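Local structure of uroporphyrinogen III cosynthase (HemD) (Helicobacter pylori, 3P9Z) at residues Val8-Gln13 with Lys19-Asn24; Pro69-Ser74 with Phe105-Lys110. The protein probably catalyses the cyclization of linear hydroxymethylbilane to uroporphyrinogen III, with loss of water, in tetrapyrrole biosynthesis. All coordinates share one frame; numbering follows the deposited sequence.

Interaction 1 comes first along the chain and closes before interaction 2 begins. Their centres lie 32 Å apart, on opposite sides of the centre of the molecule, and their nearest atoms are about 14 Å from each other. Both reach the same long mixed sheet. Residues 8-13 and 19-24 pair strands 7-10 and 19-28 in its interior, whereas residues 69-74 belong to strand 70-72, at one outer edge, where a short helix covers Y71. Strands 19-28 and 135-146 run antiparallel between the two halves. This suits the two-domain architecture of uroporphyrinogen-III synthases, with interaction 1 in one domain and interaction 2 in the other.

Interaction 1: residues Val8-Gln13 with Lys19-Asn24; sequences VWVHSQ and KTLILN
V8 and K19 run alongside each other off the same face of the sheet, with V8 CG1 3.8 Å from K19 CG. Having CG1 anti to the backbone N (chi1 -172°) also brings that methyl within 3.6 Å of L21 CD1, the two side chains meeting at a slant. V10 continues this face, on which L21 also packs on F176 of helix 170-179.

W9 and T20 occupy the other face. T20 OG1 comes 3.7 Å from W9 CB, while the indole swings away toward L214, C217 and L218 of helix 214-223; K19 O sits in its plane, at the edge. In T20, chi1 of -59° sets OG1 beside its own backbone N, where it hydrogen-bonds I15 N and Y18 O of the intervening loop, and leaves CG2 3.5 Å from Q13 O.

The backbones hold this pattern in parallel register. W9 gives its N-H to K19 O (W9 N to K19 O 3.0 Å) and accepts from L21 (L21 N to W9 O 2.7 Å). A longer bond, H11 N to L21 O at 3.2 Å, follows just as the strands part. Beyond it a water lies between H11 O and N24 N, accepting from N24 N at 3.0 Å. The H11 ring has a separate partner: ND1 hydrogen-bonds T168 OG1.

The short strand axes diverge by 23°, and the loop joining them has no helix, unlike the classic beta-alpha-beta crossover. The result is a parallel ladder inside an alpha/beta sheet sandwiched by helices, at the root of the strand that leads into the interdomain connection of the HemD fold.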
loop_
_atom_site.group_PDB
_atom_site.type_symbol
_atom_site.label_atom_id
_atom_site.label_comp_id
_atom_site.label_asym_id
_atom_site.label_seq_id
_atom_site.Cartn_x
_atom_site.Cartn_y
_atom_site.Cartn_z
ATOM N N VAL A 8 19.766 -0.999 2.094
ATOM C CA VAL A 8 18.814 -1.865 1.388
ATOM C C VAL A 8 17.351 -1.459 1.657
ATOM O O VAL A 8 16.926 -1.344 2.808
ATOM C CB VAL A 8 19.029 -3.349 1.771
ATOM C CG1 VAL A 8 18.178 -4.280 0.912
ATOM C CG2 VAL A 8 20.490 -3.729 1.634
ATOM N N TRP A 9 16.591 -1.250 0.580
ATOM C CA TRP A 9 15.168 -0.945 0.662
ATOM C C TRP A 9 14.376 -2.249 0.684
ATOM O O TRP A 9 14.607 -3.148 -0.138
ATOM C CB TRP A 9 14.731 -0.122 -0.549
ATOM C CG TRP A 9 15.381 1.230 -0.670
ATOM C CD1 TRP A 9 16.554 1.519 -1.292
ATOM C CD2 TRP A 9 14.878 2.474 -0.160
ATOM N NE1 TRP A 9 16.822 2.875 -1.217
ATOM C CE2 TRP A 9 15.804 3.480 -0.522
ATOM C CE3 TRP A 9 13.724 2.836 0.548
ATOM C CZ2 TRP A 9 15.619 4.827 -0.186
ATOM C CZ3 TRP A 9 13.529 4.179 0.872
ATOM C CH2 TRP A 9 14.479 5.156 0.510
ATOM N N VAL A 10 13.447 -2.349 1.627
ATOM C CA VAL A 10 12.511 -3.453 1.702
ATOM C C VAL A 10 11.161 -2.785 1.459
ATOM O O VAL A 10 10.586 -2.157 2.354
ATOM C CB VAL A 10 12.558 -4.167 3.084
ATOM C CG1 VAL A 10 11.703 -5.432 3.070
ATOM C CG2 VAL A 10 14.009 -4.509 3.485
ATOM N N HIS A 11 10.672 -2.915 0.227
ATOM C CA HIS A 11 9.678 -2.000 -0.319
ATOM C C HIS A 11 9.021 -2.651 -1.562
ATOM O O HIS A 11 9.366 -3.771 -1.955
ATOM C CB HIS A 11 10.410 -0.684 -0.662
ATOM C CG HIS A 11 9.548 0.373 -1.279
ATOM N ND1 HIS A 11 8.369 0.804 -0.713
ATOM C CD2 HIS A 11 9.709 1.099 -2.415
ATOM C CE1 HIS A 11 7.839 1.750 -1.471
ATOM N NE2 HIS A 11 8.628 1.939 -2.517
ATOM N N SER A 12 8.068 -1.963 -2.166
ATOM C CA SER A 12 7.293 -2.561 -3.275
ATOM C C SER A 12 7.870 -2.268 -4.666
ATOM O O SER A 12 7.459 -2.879 -5.654
ATOM C CB SER A 12 5.849 -2.080 -3.211
ATOM O OG SER A 12 5.841 -0.668 -3.098
ATOM N N GLN A 13 8.830 -1.350 -4.730
ATOM C CA GLN A 13 9.380 -0.890 -5.999
ATOM C C GLN A 13 10.861 -0.637 -5.876
ATOM O O GLN A 13 11.333 -0.215 -4.825
ATOM C CB GLN A 13 8.688 0.399 -6.434
ATOM C CG GLN A 13 7.568 0.180 -7.461
ATOM C CD GLN A 13 6.326 0.981 -7.112
ATOM O OE1 GLN A 13 5.376 0.444 -6.532
ATOM N NE2 GLN A 13 6.333 2.273 -7.432
ATOM N N LYS A 19 20.174 -1.412 -3.689
ATOM C CA LYS A 19 19.626 -2.758 -3.534
ATOM C C LYS A 19 18.190 -2.651 -2.957
ATOM O O LYS A 19 17.935 -1.911 -1.995
ATOM C CB LYS A 19 20.568 -3.591 -2.643
ATOM C CG LYS A 19 20.088 -5.021 -2.296
ATOM C CD LYS A 19 21.211 -5.832 -1.605
ATOM C CE LYS A 19 20.718 -7.199 -1.080
ATOM N NZ LYS A 19 20.320 -8.134 -2.194
ATOM N N THR A 20 17.255 -3.351 -3.582
ATOM C CA THR A 20 15.875 -3.376 -3.112
ATOM C C THR A 20 15.335 -4.808 -3.024
ATOM O O THR A 20 15.434 -5.582 -3.978
ATOM C CB THR A 20 14.946 -2.521 -3.999
ATOM O OG1 THR A 20 15.403 -1.160 -4.014
ATOM C CG2 THR A 20 13.496 -2.540 -3.463
ATOM N N LEU A 21 14.740 -5.139 -1.883
ATOM C CA LEU A 21 14.087 -6.432 -1.700
ATOM C C LEU A 21 12.586 -6.260 -1.923
ATOM O O LEU A 21 11.922 -5.560 -1.154
ATOM C CB LEU A 21 14.362 -6.968 -0.289
ATOM C CG LEU A 21 15.597 -7.857 -0.026
ATOM C CD1 LEU A 21 16.877 -7.290 -0.619
ATOM C CD2 LEU A 21 15.796 -8.101 1.471
ATOM N N ILE A 22 12.063 -6.876 -2.980
ATOM C CA ILE A 22 10.626 -6.825 -3.269
ATOM C C ILE A 22 10.097 -8.218 -2.983
ATOM O O ILE A 22 10.161 -9.125 -3.834
ATOM C CB ILE A 22 10.328 -6.394 -4.738
ATOM C CG1 ILE A 22 10.964 -5.027 -5.039
ATOM C CG2 ILE A 22 8.774 -6.383 -5.036
ATOM C CD1 ILE A 22 11.052 -4.693 -6.557
ATOM N N LEU A 23 9.582 -8.392 -1.770
ATOM C CA LEU A 23 9.234 -9.719 -1.287
ATOM C C LEU A 23 7.745 -10.041 -1.353
ATOM O O LEU A 23 7.336 -11.168 -1.067
ATOM C CB LEU A 23 9.716 -9.875 0.144
ATOM C CG LEU A 23 11.191 -9.543 0.388
ATOM C CD1 LEU A 23 11.457 -9.611 1.869
ATOM C CD2 LEU A 23 12.072 -10.503 -0.382
ATOM N N ASN A 24 6.942 -9.035 -1.682
ATOM C CA ASN A 24 5.488 -9.181 -1.760
ATOM C C ASN A 24 5.073 -8.937 -3.189
ATOM O O ASN A 24 5.834 -8.352 -3.958
ATOM C CB ASN A 24 4.817 -8.150 -0.854
ATOM C CG ASN A 24 5.109 -8.393 0.594
ATOM O OD1 ASN A 24 5.847 -7.634 1.231
ATOM N ND2 ASN A 24 4.569 -9.476 1.122
HETATM O O HOH W 1 7.257 -6.011 -1.892
#

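Interaction 2: residues Pro69-Ser74 with Phe105-Lys110; sequences PAYALS and FPLLEK
L108 lays its CD2 methyl squarely over the Y71 ring: the carbon stands 3.6 Å from the ring centroid, 9° off the normal, in a textbook CH-pi contact. The two side chains run alongside with opposed directions, and the nearest ring atom, Y71 CD2, is 3.6 Å from L108 CD2. L107, one residue earlier, works on the rim of the same ring. Its CD1 lies in the ring plane at the edge, 3.9 Å from Y71 CE1, and its CB reaches CE1 at the same distance from an oblique direction. Two successive leucines thus hold face and edge of one tyrosine.

The short helix 105-108 presents both leucines to the ring, though it is only loosely bonded: L108 N to F105 O at 3.0 Å is its sound hydrogen bond, and those from E109 N are weak. F105 ties this turn to helix 125-131 through I128 and L129, and its ring meets that of H132. On the other side, Y71 is fixed by backbone bonds to L41 and F43 of strand 40-43. With CG anti to its carbonyl carbon (chi1 -66°), its ring reaches the helix; A40, A89 and M91 pack against it too. L108 also touches I42, so the leucine bridges the outer strand and its neighbour. On the opposite face of strand 70-72, A70 and A72 meet helix 75-83.

The small interface rests on nonpolar contacts, the CH-pi contact among them, with no polar pairing between the segments. Such packing seats the helix on one face of the sheet, over its outermost strand.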
loop_
_atom_site.group_PDB
_atom_site.type_symbol
_atom_site.label_atom_id
_atom_site.label_comp_id
_atom_site.label_asym_id
_atom_site.label_seq_id
_atom_site.Cartn_x
_atom_site.Cartn_y
_atom_site.Cartn_z
ATOM N N PRO A 69 -18.450 9.307 -9.818
ATOM C CA PRO A 69 -17.580 10.167 -8.992
ATOM C C PRO A 69 -16.795 9.369 -7.934
ATOM O O PRO A 69 -17.381 8.588 -7.176
ATOM C CB PRO A 69 -18.557 11.164 -8.354
ATOM C CG PRO A 69 -19.730 11.222 -9.348
ATOM C CD PRO A 69 -19.841 9.825 -9.901
ATOM N N ALA A 70 -15.473 9.570 -7.928
ATOM C CA ALA A 70 -14.543 8.819 -7.098
ATOM C C ALA A 70 -13.910 9.703 -6.014
ATOM O O ALA A 70 -13.493 10.843 -6.284
ATOM C CB ALA A 70 -13.445 8.195 -7.975
ATOM N N TYR A 71 -13.862 9.156 -4.801
ATOM C CA TYR A 71 -13.293 9.803 -3.633
ATOM C C TYR A 71 -12.063 9.019 -3.209
ATOM O O TYR A 71 -11.965 7.801 -3.454
ATOM C CB TYR A 71 -14.314 9.851 -2.498
ATOM C CG TYR A 71 -15.510 10.746 -2.805
ATOM C CD1 TYR A 71 -15.583 12.034 -2.282
ATOM C CD2 TYR A 71 -16.549 10.305 -3.622
ATOM C CE1 TYR A 71 -16.653 12.851 -2.556
ATOM C CE2 TYR A 71 -17.633 11.112 -3.907
ATOM C CZ TYR A 71 -17.674 12.381 -3.377
ATOM O OH TYR A 71 -18.718 13.195 -3.660
ATOM N N ALA A 72 -11.102 9.723 -2.612
ATOM C CA ALA A 72 -9.894 9.082 -2.138
ATOM C C ALA A 72 -9.491 9.678 -0.801
ATOM O O ALA A 72 -9.869 10.800 -0.464
ATOM C CB ALA A 72 -8.776 9.237 -3.153
ATOM N N LEU A 73 -8.718 8.929 -0.041
ATOM C CA LEU A 73 -8.382 9.355 1.302
ATOM C C LEU A 73 -7.058 10.102 1.370
ATOM O O LEU A 73 -6.781 10.807 2.350
ATOM C CB LEU A 73 -8.405 8.164 2.254
ATOM C CG LEU A 73 -9.805 7.760 2.710
ATOM C CD1 LEU A 73 -9.700 6.572 3.611
ATOM C CD2 LEU A 73 -10.511 8.906 3.448
ATOM N N SER A 74 -6.251 9.961 0.330
ATOM C CA SER A 74 -4.962 10.630 0.287
ATOM C C SER A 74 -4.768 11.250 -1.083
ATOM O O SER A 74 -5.416 10.832 -2.056
ATOM C CB SER A 74 -3.842 9.639 0.587
ATOM O OG SER A 74 -3.826 8.594 -0.371
ATOM N N PHE A 105 -16.336 12.554 4.722
ATOM C CA PHE A 105 -17.446 11.728 5.091
ATOM C C PHE A 105 -18.792 12.402 4.906
ATOM O O PHE A 105 -19.742 11.782 4.527
ATOM C CB PHE A 105 -17.246 11.176 6.483
ATOM C CG PHE A 105 -16.065 10.311 6.587
ATOM C CD1 PHE A 105 -15.976 9.181 5.840
ATOM C CD2 PHE A 105 -15.023 10.655 7.376
ATOM C CE1 PHE A 105 -14.905 8.406 5.902
ATOM C CE2 PHE A 105 -13.948 9.882 7.461
ATOM C CZ PHE A 105 -13.865 8.753 6.718
ATOM N N PRO A 106 -18.832 13.691 5.144
ATOM C CA PRO A 106 -20.027 14.471 4.906
ATOM C C PRO A 106 -20.407 14.512 3.455
ATOM O O PRO A 106 -21.542 14.578 3.151
ATOM C CB PRO A 106 -19.625 15.840 5.385
ATOM C CG PRO A 106 -18.603 15.588 6.352
ATOM C CD PRO A 106 -17.821 14.474 5.832
ATOM N N LEU A 107 -19.441 14.468 2.582
ATOM C CA LEU A 107 -19.706 14.459 1.146
ATOM C C LEU A 107 -20.296 13.126 0.719
ATOM O O LEU A 107 -20.912 13.027 -0.342
ATOM C CB LEU A 107 -18.428 14.733 0.338
ATOM C CG LEU A 107 -17.587 15.983 0.656
ATOM C CD1 LEU A 107 -16.354 15.994 -0.221
ATOM C CD2 LEU A 107 -18.361 17.280 0.489
ATOM N N LEU A 108 -20.107 12.108 1.552
ATOM C CA LEU A 108 -20.589 10.758 1.254
ATOM C C LEU A 108 -21.956 10.457 1.869
ATOM O O LEU A 108 -22.581 9.437 1.548
ATOM C CB LEU A 108 -19.571 9.713 1.704
ATOM C CG LEU A 108 -18.177 9.751 1.075
ATOM C CD1 LEU A 108 -17.346 8.552 1.559
ATOM C CD2 LEU A 108 -18.245 9.795 -0.457
ATOM N N GLU A 109 -22.415 11.342 2.745
ATOM C CA GLU A 109 -23.735 11.202 3.348
ATOM C C GLU A 109 -24.765 11.260 2.222
ATOM O O GLU A 109 -24.626 12.048 1.287
ATOM C CB GLU A 109 -23.987 12.303 4.384
ATOM N N LYS A 110 -25.778 10.406 2.310
ATOM C CA LYS A 110 -26.844 10.323 1.308
ATOM C C LYS A 110 -26.401 9.745 -0.042
ATOM O O LYS A 110 -27.156 9.812 -1.016
ATOM C CB LYS A 110 -27.536 11.682 1.108
ATOM C CG LYS A 110 -27.715 12.513 2.379
ATOM C CD LYS A 110 -29.159 12.612 2.807
ATOM C CE LYS A 110 -29.502 14.056 3.108
ATOM N NZ LYS A 110 -30.726 14.176 3.929
#